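PDB 4HCW: thiaminase-I from Naegleria gruberi, which belongs to the thiaminase I-like proteins, with a mixed beta sheet flanked by helices. Local coordinates for residues 247-260 against 321-335. Sequence-based numbering, arbitrary orientation.
Sequences YNVQLIGTSDKPYV and QLSQQFDAKESEVRV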
# COMPACT_ATOMS: atom_id res chain seq x y z
N TYR A 247 -13.72 16.59 3.87
CA TYR A 247 -13.12 15.60 4.76
C TYR A 247 -11.60 15.74 4.74
O TYR A 247 -11.02 16.04 3.70
CB TYR A 247 -13.51 14.18 4.33
CG TYR A 247 -14.82 13.69 4.89
CD1 TYR A 247 -16.03 14.22 4.46
CD2 TYR A 247 -14.86 12.67 5.84
CE1 TYR A 247 -17.24 13.77 4.97
CE2 TYR A 247 -16.05 12.21 6.35
CZ TYR A 247 -17.24 12.76 5.91
OH TYR A 247 -18.43 12.30 6.42
N ASN A 248 -10.97 15.54 5.89
CA ASN A 248 -9.52 15.63 5.98
C ASN A 248 -8.84 14.27 6.05
O ASN A 248 -9.35 13.33 6.66
CB ASN A 248 -9.09 16.50 7.16
CG ASN A 248 -9.08 17.98 6.82
OD1 ASN A 248 -8.04 18.53 6.47
ND2 ASN A 248 -10.23 18.62 6.92
N VAL A 249 -7.68 14.16 5.41
CA VAL A 249 -6.91 12.92 5.39
C VAL A 249 -5.44 13.20 5.69
O VAL A 249 -4.85 14.13 5.14
CB VAL A 249 -7.07 12.19 4.03
CG1 VAL A 249 -6.78 13.14 2.87
CG2 VAL A 249 -6.17 10.98 3.97
N GLN A 250 -4.86 12.41 6.59
CA GLN A 250 -3.49 12.64 7.02
C GLN A 250 -2.71 11.35 7.24
O GLN A 250 -3.28 10.27 7.34
CB GLN A 250 -3.47 13.46 8.32
CG GLN A 250 -4.20 12.80 9.48
CD GLN A 250 -3.95 13.49 10.80
OE1 GLN A 250 -4.84 13.58 11.64
NE2 GLN A 250 -2.72 13.97 10.99
N LEU A 251 -1.38 11.48 7.31
CA LEU A 251 -0.51 10.37 7.65
C LEU A 251 -0.42 10.21 9.15
O LEU A 251 0.14 11.07 9.84
CB LEU A 251 0.90 10.61 7.10
CG LEU A 251 1.23 10.08 5.70
CD1 LEU A 251 2.66 10.43 5.35
CD2 LEU A 251 1.00 8.58 5.64
N ILE A 252 -0.97 9.12 9.67
CA ILE A 252 -0.86 8.82 11.09
C ILE A 252 -0.22 7.46 11.32
O ILE A 252 -0.65 6.46 10.76
CB ILE A 252 -2.23 8.86 11.79
CG1 ILE A 252 -3.27 8.10 10.96
CG2 ILE A 252 -2.68 10.29 12.01
CD1 ILE A 252 -4.30 7.40 11.80
N GLY A 253 0.83 7.45 12.14
CA GLY A 253 1.43 6.20 12.54
C GLY A 253 0.58 5.58 13.63
O GLY A 253 -0.10 6.29 14.36
N THR A 254 0.60 4.25 13.72
CA THR A 254 -0.10 3.57 14.80
C THR A 254 0.54 3.95 16.13
O THR A 254 -0.11 3.96 17.17
CB THR A 254 -0.09 2.04 14.60
OG1 THR A 254 -0.63 1.39 15.76
CG2 THR A 254 1.33 1.55 14.37
N SER A 255 1.83 4.29 16.06
CA SER A 255 2.56 4.85 17.18
C SER A 255 3.79 5.57 16.66
O SER A 255 4.61 4.96 15.96
CB SER A 255 2.98 3.75 18.16
OG SER A 255 3.86 2.83 17.55
N ASP A 256 3.91 6.85 16.98
CA ASP A 256 5.06 7.66 16.58
C ASP A 256 5.23 7.73 15.06
O ASP A 256 4.62 8.57 14.39
CB ASP A 256 6.34 7.15 17.25
CG ASP A 256 7.53 8.06 17.00
OD1 ASP A 256 7.32 9.27 16.79
OD2 ASP A 256 8.67 7.55 17.01
N LYS A 257 6.06 6.84 14.52
CA LYS A 257 6.39 6.87 13.10
C LYS A 257 5.26 6.37 12.20
O LYS A 257 4.64 5.35 12.49
CB LYS A 257 7.67 6.06 12.84
CG LYS A 257 8.92 6.90 12.62
CD LYS A 257 9.18 7.82 13.80
CE LYS A 257 10.44 8.65 13.57
NZ LYS A 257 10.70 9.59 14.69
N PRO A 258 5.00 7.10 11.11
CA PRO A 258 4.00 6.71 10.10
C PRO A 258 4.56 5.66 9.14
O PRO A 258 5.70 5.77 8.69
CB PRO A 258 3.73 8.01 9.36
CG PRO A 258 5.00 8.78 9.48
CD PRO A 258 5.56 8.43 10.83
N TYR A 259 3.75 4.65 8.82
CA TYR A 259 4.15 3.59 7.91
C TYR A 259 3.34 3.63 6.62
O TYR A 259 2.13 3.86 6.64
CB TYR A 259 4.01 2.22 8.57
CG TYR A 259 5.18 1.83 9.45
CD1 TYR A 259 5.37 2.42 10.69
CD2 TYR A 259 6.09 0.87 9.02
CE1 TYR A 259 6.44 2.06 11.49
CE2 TYR A 259 7.16 0.51 9.82
CZ TYR A 259 7.33 1.10 11.05
OH TYR A 259 8.40 0.74 11.84
N VAL A 260 4.01 3.40 5.49
CA VAL A 260 3.34 3.31 4.20
C VAL A 260 3.72 2.04 3.46
O VAL A 260 4.75 1.42 3.75
CB VAL A 260 3.67 4.52 3.29
CG1 VAL A 260 3.36 5.83 4.00
CG2 VAL A 260 5.12 4.47 2.83
N GLN A 321 -3.73 17.14 -0.21
CA GLN A 321 -3.36 16.98 1.19
C GLN A 321 -2.27 15.93 1.37
O GLN A 321 -1.36 16.10 2.18
CB GLN A 321 -4.58 16.61 2.03
CG GLN A 321 -5.69 17.66 2.02
CD GLN A 321 -6.85 17.28 2.91
OE1 GLN A 321 -6.79 16.30 3.66
NE2 GLN A 321 -7.93 18.05 2.84
N LEU A 322 -2.37 14.84 0.61
CA LEU A 322 -1.41 13.75 0.70
C LEU A 322 -0.05 14.16 0.15
O LEU A 322 0.98 13.68 0.62
CB LEU A 322 -1.93 12.51 -0.02
CG LEU A 322 -3.24 11.95 0.53
CD1 LEU A 322 -3.64 10.68 -0.20
CD2 LEU A 322 -3.13 11.71 2.03
N SER A 323 -0.06 15.05 -0.84
CA SER A 323 1.18 15.57 -1.40
C SER A 323 1.92 16.41 -0.37
O SER A 323 3.14 16.31 -0.22
CB SER A 323 0.89 16.40 -2.65
OG SER A 323 2.09 16.88 -3.24
N GLN A 324 1.17 17.25 0.34
CA GLN A 324 1.73 18.06 1.41
C GLN A 324 2.18 17.17 2.56
O GLN A 324 3.19 17.44 3.21
CB GLN A 324 0.68 19.07 1.90
CG GLN A 324 1.14 19.95 3.06
CD GLN A 324 0.82 19.36 4.42
OE1 GLN A 324 0.05 18.41 4.53
NE2 GLN A 324 1.42 19.92 5.47
N GLN A 325 1.43 16.09 2.79
CA GLN A 325 1.72 15.17 3.88
C GLN A 325 3.02 14.41 3.64
O GLN A 325 3.86 14.30 4.53
CB GLN A 325 0.56 14.18 4.03
CG GLN A 325 0.34 13.71 5.45
CD GLN A 325 -0.46 14.70 6.28
OE1 GLN A 325 -0.50 14.61 7.50
NE2 GLN A 325 -1.10 15.64 5.60
N PHE A 326 3.18 13.89 2.42
CA PHE A 326 4.36 13.11 2.07
C PHE A 326 5.63 13.96 2.06
O PHE A 326 6.73 13.44 2.27
CB PHE A 326 4.17 12.43 0.71
CG PHE A 326 3.19 11.29 0.74
CD1 PHE A 326 3.08 10.48 1.86
CD2 PHE A 326 2.39 11.02 -0.36
CE1 PHE A 326 2.18 9.43 1.89
CE2 PHE A 326 1.49 9.97 -0.34
CZ PHE A 326 1.38 9.18 0.79
N ASP A 327 5.48 15.25 1.81
CA ASP A 327 6.62 16.16 1.75
C ASP A 327 7.04 16.63 3.14
O ASP A 327 8.23 16.77 3.42
CB ASP A 327 6.31 17.37 0.86
CG ASP A 327 6.24 17.00 -0.61
OD1 ASP A 327 6.99 16.10 -1.04
OD2 ASP A 327 5.43 17.62 -1.34
N ALA A 328 6.06 16.88 4.00
CA ALA A 328 6.33 17.37 5.35
C ALA A 328 6.97 16.29 6.21
O ALA A 328 7.86 16.57 7.02
CB ALA A 328 5.04 17.87 5.99
N LYS A 329 6.51 15.05 6.04
CA LYS A 329 6.99 13.94 6.85
C LYS A 329 7.86 12.99 6.02
O LYS A 329 7.87 11.79 6.27
CB LYS A 329 5.81 13.18 7.45
CG LYS A 329 4.78 14.08 8.10
CD LYS A 329 3.59 13.29 8.63
CE LYS A 329 2.55 14.22 9.24
NZ LYS A 329 1.39 13.48 9.81
N GLU A 330 8.57 13.55 5.05
CA GLU A 330 9.38 12.75 4.12
C GLU A 330 10.46 11.93 4.82
O GLU A 330 10.87 10.88 4.32
CB GLU A 330 10.00 13.66 3.06
CG GLU A 330 10.70 12.92 1.93
CD GLU A 330 11.26 13.85 0.87
OE1 GLU A 330 10.97 15.06 0.93
OE2 GLU A 330 11.98 13.37 -0.03
N SER A 331 10.91 12.40 5.98
CA SER A 331 11.97 11.72 6.71
C SER A 331 11.43 10.80 7.80
O SER A 331 12.14 9.92 8.29
CB SER A 331 12.93 12.74 7.32
OG SER A 331 12.26 13.59 8.24
N GLU A 332 10.18 11.01 8.19
CA GLU A 332 9.59 10.27 9.30
C GLU A 332 8.86 9.01 8.85
O GLU A 332 8.55 8.14 9.66
CB GLU A 332 8.65 11.17 10.10
CG GLU A 332 9.23 12.53 10.47
CD GLU A 332 10.20 12.49 11.65
OE1 GLU A 332 10.05 13.31 12.57
OE2 GLU A 332 11.11 11.64 11.65
N VAL A 333 8.59 8.91 7.55
CA VAL A 333 7.85 7.77 7.01
C VAL A 333 8.69 6.49 7.01
O VAL A 333 9.84 6.49 6.57
CB VAL A 333 7.33 8.06 5.58
CG1 VAL A 333 6.82 6.79 4.93
CG2 VAL A 333 6.24 9.12 5.63
N ARG A 334 8.10 5.41 7.50
CA ARG A 334 8.77 4.11 7.57
C ARG A 334 8.11 3.09 6.64
O ARG A 334 6.94 3.21 6.31
CB ARG A 334 8.77 3.58 9.00
CG ARG A 334 9.55 4.44 9.98
CD ARG A 334 11.03 4.45 9.63
NE ARG A 334 11.82 5.21 10.59
CZ ARG A 334 12.11 6.50 10.46
NH1 ARG A 334 11.67 7.18 9.41
NH2 ARG A 334 12.83 7.12 11.39
N VAL A 335 8.88 2.09 6.23
CA VAL A 335 8.37 1.02 5.38
C VAL A 335 8.77 -0.34 5.92
O VAL A 335 9.96 -0.67 5.98
CB VAL A 335 8.87 1.16 3.93
CG1 VAL A 335 8.42 -0.04 3.09
CG2 VAL A 335 8.39 2.46 3.31
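Leu251 is the main bump of 247-260: its CB and CG lie against Gln325 CG, and CD1 drops into a hollow between Phe326 and Val333, 3.5 Å from Phe326 CD1 and 3.8 Å from Val333 CG2. Upstream, the side chains of Val249 and Leu322 cross at about a right angle, CG2 of the one against CD2 of the other. Polar side chains of Gln321, Gln325 and Lys329 meet backbone N and O atoms of Val249 and Leu251. Gln321 OE1, on a chain extended beyond CG, accepts Val249 N (2.9 Å), which lies in its carbonyl plane. Gln325, bent at chi2 (81°), offers OE1 to Leu251 N in a weak bond. Lys329, the first residue past the helix, donates its NZ to Leu251 O (2.7 Å) and to Gln325 OE1. Beyond the turn, Arg334 CB sits over the centre of the Tyr259 ring, a CH-pi contact 3.5 Å from the centroid, while Lys257 CG lies over one face of the guanidinium, whose NH2 bonds Ser172 O. Val333 CG1 fits against both methyls of Val260. Arg334 N to Pro258 O (2.7 Å) and Val260 N to Arg334 O (3.0 Å) join Tyr259 and Arg334 in a single beta bridge, a separate tie between the two loops. The arrangement is alpha/beta layer packing: helix 321-328 runs nearly parallel (26°) to the short, weakly bonded strand 248-250, antiparallel to strand 110-125 in the mixed sheet.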